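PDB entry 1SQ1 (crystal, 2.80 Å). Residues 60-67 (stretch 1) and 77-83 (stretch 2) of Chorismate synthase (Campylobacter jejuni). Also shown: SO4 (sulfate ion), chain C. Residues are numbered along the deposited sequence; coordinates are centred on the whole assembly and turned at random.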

ATOM      1  N   ASP A  60       8.065 -18.939 -26.828  1.00 89.60           N
ATOM      2  CA  ASP A  60       7.020 -18.451 -25.930  1.00 87.98           C
ATOM      3  C   ASP A  60       6.791 -19.436 -24.777  1.00 86.67           C
ATOM      4  O   ASP A  60       5.676 -19.567 -24.268  1.00 86.89           O
ATOM      5  CB  ASP A  60       5.715 -18.233 -26.715  1.00 87.21           C
ATOM      6  CG  ASP A  60       4.775 -17.251 -26.031  1.00 87.20           C
ATOM      7  OD1 ASP A  60       4.333 -17.536 -24.898  1.00 87.48           O
ATOM      8  OD2 ASP A  60       4.485 -16.189 -26.625  1.00 86.73           O
ATOM      9  N   LYS A  61       7.852 -20.128 -24.371  1.00 84.36           N
ATOM     10  CA  LYS A  61       7.761 -21.089 -23.276  1.00 82.76           C
ATOM     11  C   LYS A  61       8.098 -20.404 -21.955  1.00 81.52           C
ATOM     12  O   LYS A  61       9.040 -19.607 -21.884  1.00 80.32           O
ATOM     13  CB  LYS A  61       8.715 -22.264 -23.507  1.00 83.44           C
ATOM     14  CG  LYS A  61       8.751 -23.271 -22.359  1.00 84.66           C
ATOM     15  CD  LYS A  61       9.576 -24.501 -22.711  1.00 85.49           C
ATOM     16  CE  LYS A  61       9.003 -25.210 -23.940  1.00 88.03           C
ATOM     17  NZ  LYS A  61       7.567 -25.619 -23.766  1.00 87.54           N
ATOM     18  N   ALA A  62       7.319 -20.722 -20.920  1.00 79.53           N
ATOM     19  CA  ALA A  62       7.495 -20.151 -19.583  1.00 77.74           C
ATOM     20  C   ALA A  62       8.577 -20.862 -18.784  1.00 75.34           C
ATOM     21  O   ALA A  62       8.594 -22.087 -18.705  1.00 75.01           O
ATOM     22  CB  ALA A  62       6.168 -20.204 -18.817  1.00 77.96           C
ATOM     23  N   GLN A  63       9.475 -20.088 -18.185  1.00 74.36           N
ATOM     24  CA  GLN A  63      10.548 -20.662 -17.385  1.00 73.71           C
ATOM     25  C   GLN A  63      10.481 -20.203 -15.921  1.00 71.72           C
ATOM     26  O   GLN A  63      10.931 -19.109 -15.572  1.00 71.47           O
ATOM     27  CB  GLN A  63      11.908 -20.296 -17.983  1.00 75.20           C
ATOM     28  CG  GLN A  63      13.046 -21.135 -17.424  1.00 80.25           C
ATOM     29  CD  GLN A  63      14.408 -20.772 -18.006  1.00 82.91           C
ATOM     30  OE1 GLN A  63      14.597 -20.781 -19.225  1.00 83.58           O
ATOM     31  NE2 GLN A  63      15.368 -20.460 -17.131  1.00 84.10           N
ATOM     32  N   VAL A  64       9.906 -21.045 -15.072  1.00 69.14           N
ATOM     33  CA  VAL A  64       9.789 -20.734 -13.657  1.00 67.72           C
ATOM     34  C   VAL A  64      11.168 -20.542 -13.039  1.00 69.11           C
ATOM     35  O   VAL A  64      11.958 -21.482 -12.987  1.00 69.44           O
ATOM     36  CB  VAL A  64       9.091 -21.863 -12.906  1.00 65.51           C
ATOM     37  CG1 VAL A  64       8.937 -21.488 -11.443  1.00 64.89           C
ATOM     38  CG2 VAL A  64       7.758 -22.151 -13.543  1.00 61.93           C
ATOM     39  N   LEU A  65      11.448 -19.335 -12.559  1.00 69.81           N
ATOM     40  CA  LEU A  65      12.743 -19.046 -11.956  1.00 70.30           C
ATOM     41  C   LEU A  65      12.878 -19.339 -10.460  1.00 71.33           C
ATOM     42  O   LEU A  65      13.982 -19.603  -9.984  1.00 73.38           O
ATOM     43  CB  LEU A  65      13.121 -17.587 -12.202  1.00 68.87           C
ATOM     44  CG  LEU A  65      13.250 -17.150 -13.658  1.00 68.38           C
ATOM     45  CD1 LEU A  65      13.920 -15.781 -13.691  1.00 66.73           C
ATOM     46  CD2 LEU A  65      14.081 -18.161 -14.445  1.00 66.55           C
ATOM     47  N   SER A  66      11.777 -19.297  -9.715  1.00 72.22           N
ATOM     48  CA  SER A  66      11.846 -19.528  -8.272  1.00 73.07           C
ATOM     49  C   SER A  66      10.477 -19.680  -7.630  1.00 74.89           C
ATOM     50  O   SER A  66       9.461 -19.775  -8.315  1.00 75.92           O
ATOM     51  CB  SER A  66      12.552 -18.357  -7.599  1.00 73.21           C
ATOM     52  OG  SER A  66      11.826 -17.158  -7.811  1.00 71.42           O
ATOM     53  N   GLY A  67      10.467 -19.687  -6.301  1.00 75.43           N
ATOM     54  CA  GLY A  67       9.225 -19.810  -5.564  1.00 78.18           C
ATOM     55  C   GLY A  67       8.691 -21.225  -5.519  1.00 80.55           C
ATOM     56  O   GLY A  67       7.711 -21.506  -4.822  1.00 80.91           O
ATOM     57  N   PRO A  77       8.443 -15.500  -3.470  1.00 69.68           N
ATOM     58  CA  PRO A  77       8.098 -14.935  -4.777  1.00 68.74           C
ATOM     59  C   PRO A  77       8.448 -15.887  -5.913  1.00 68.13           C
ATOM     60  O   PRO A  77       9.568 -16.388  -5.996  1.00 68.80           O
ATOM     61  CB  PRO A  77       8.898 -13.633  -4.819  1.00 67.11           C
ATOM     62  CG  PRO A  77       9.991 -13.863  -3.838  1.00 67.64           C
ATOM     63  CD  PRO A  77       9.297 -14.566  -2.722  1.00 67.25           C
ATOM     64  N   ILE A  78       7.477 -16.129  -6.784  1.00 67.80           N
ATOM     65  CA  ILE A  78       7.639 -17.040  -7.908  1.00 67.07           C
ATOM     66  C   ILE A  78       8.012 -16.287  -9.173  1.00 67.59           C
ATOM     67  O   ILE A  78       7.142 -15.801  -9.878  1.00 68.72           O
ATOM     68  CB  ILE A  78       6.324 -17.805  -8.139  1.00 65.55           C
ATOM     69  CG1 ILE A  78       5.964 -18.566  -6.867  1.00 64.04           C
ATOM     70  CG2 ILE A  78       6.447 -18.744  -9.320  1.00 64.44           C
ATOM     71  CD1 ILE A  78       4.603 -19.163  -6.887  1.00 66.15           C
ATOM     72  N   ALA A  79       9.299 -16.182  -9.472  1.00 67.63           N
ATOM     73  CA  ALA A  79       9.682 -15.463 -10.680  1.00 69.22           C
ATOM     74  C   ALA A  79       9.476 -16.332 -11.917  1.00 70.14           C
ATOM     75  O   ALA A  79       9.659 -17.548 -11.876  1.00 69.84           O
ATOM     76  CB  ALA A  79      11.130 -14.996 -10.591  1.00 68.32           C
ATOM     77  N   ILE A  80       9.078 -15.698 -13.015  1.00 70.65           N
ATOM     78  CA  ILE A  80       8.837 -16.405 -14.268  1.00 70.38           C
ATOM     79  C   ILE A  80       9.220 -15.532 -15.459  1.00 71.30           C
ATOM     80  O   ILE A  80       9.007 -14.317 -15.452  1.00 70.58           O
ATOM     81  CB  ILE A  80       7.350 -16.823 -14.411  1.00 68.08           C
ATOM     82  CG1 ILE A  80       6.949 -17.758 -13.257  1.00 67.57           C
ATOM     83  CG2 ILE A  80       7.139 -17.490 -15.757  1.00 67.41           C
ATOM     84  CD1 ILE A  80       5.540 -18.348 -13.357  1.00 64.58           C
ATOM     85  N   VAL A  81       9.800 -16.158 -16.476  1.00 72.83           N
ATOM     86  CA  VAL A  81      10.210 -15.443 -17.676  1.00 74.38           C
ATOM     87  C   VAL A  81       9.724 -16.233 -18.879  1.00 77.13           C
ATOM     88  O   VAL A  81       9.910 -17.451 -18.947  1.00 78.57           O
ATOM     89  CB  VAL A  81      11.747 -15.306 -17.770  1.00 73.59           C
ATOM     90  CG1 VAL A  81      12.106 -14.305 -18.856  1.00 73.95           C
ATOM     91  CG2 VAL A  81      12.321 -14.871 -16.440  1.00 71.55           C
ATOM     92  N   VAL A  82       9.103 -15.540 -19.827  1.00 78.34           N
ATOM     93  CA  VAL A  82       8.576 -16.179 -21.023  1.00 78.94           C
ATOM     94  C   VAL A  82       9.157 -15.532 -22.268  1.00 80.45           C
ATOM     95  O   VAL A  82       9.218 -14.315 -22.356  1.00 79.75           O
ATOM     96  CB  VAL A  82       7.047 -16.066 -21.062  1.00 78.04           C
ATOM     97  CG1 VAL A  82       6.511 -16.722 -22.312  1.00 78.61           C
ATOM     98  CG2 VAL A  82       6.454 -16.719 -19.829  1.00 77.16           C
ATOM     99  N   PHE A  83       9.586 -16.355 -23.222  1.00 84.37           N
ATOM    100  CA  PHE A  83      10.165 -15.861 -24.474  1.00 87.10           C
ATOM    101  C   PHE A  83       9.193 -15.983 -25.648  1.00 87.25           C
ATOM    102  O   PHE A  83       9.599 -15.977 -26.816  1.00 87.86           O
ATOM    103  CB  PHE A  83      11.454 -16.622 -24.811  1.00 88.99           C
ATOM    104  CG  PHE A  83      12.558 -16.426 -23.811  1.00 90.52           C
ATOM    105  CD1 PHE A  83      12.608 -17.194 -22.647  1.00 91.40           C
ATOM    106  CD2 PHE A  83      13.537 -15.454 -24.020  1.00 91.35           C
ATOM    107  CE1 PHE A  83      13.620 -16.997 -21.695  1.00 91.90           C
ATOM    108  CE2 PHE A  83      14.556 -15.244 -23.077  1.00 91.77           C
ATOM    109  CZ  PHE A  83      14.596 -16.020 -21.911  1.00 91.85           C
TER
HETATM  110  S   SO4 C 402      13.070 -20.654  -3.918  1.00 90.11           S
HETATM  111  O1  SO4 C 402      12.684 -21.181  -5.252  1.00 91.03           O
HETATM  112  O2  SO4 C 402      13.730 -21.743  -3.145  1.00 91.04           O
HETATM  113  O3  SO4 C 402      14.010 -19.512  -4.099  1.00 89.30           O
HETATM  114  O4  SO4 C 402      11.854 -20.196  -3.188  1.00 87.75           O

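Backbone hydrogen bonds tie the two stretches into an antiparallel pair. L65 N donates to A79 O at 2.6 Å, and Q63 and V81 bond reciprocally, Q63 N to V81 O at 2.8 Å and V81 N to Q63 O at 3.3 Å. A79 O also receives a weak bond from S66 N (3.5 Å). Past the strand 62-64 the backbone bonding continues through L65 and S66, and the side chain of S66 adds to it: with chi1 at 62° (p), OG donates a hydrogen bond to P77 O (3.0 Å). CA-H...O contacts fill in at both ends, V82 CA to K61 O at 3.6 Å and I78 CA to S66 O at 3.3 Å. G67 turns with phi 78°, a value favourable to glycine, and a CB here would collide with I78 CG1 and P77 O; its N makes a weak bond to sulfate O1 (2.9 Å).

A62, V64, I80 and V82 share one face of the sheet. A62 CB lies 3.6 Å from V82 CG2 and 4.2 Å from I80 CG2, so the methyl group contacts both residues, while V64 CG2 reaches I80 CD1 at 4.4 Å. A62, I80 and V82 are buried, as suits apolar side chains, whereas the polar Q63 is exposed. Q63 and V81 point to the other face; L65 packs CD1 on V81 CG2 (3.3 Å) and CB on A79 CB (3.6 Å). The two stretches bury 646 Å² between them, both sides summed.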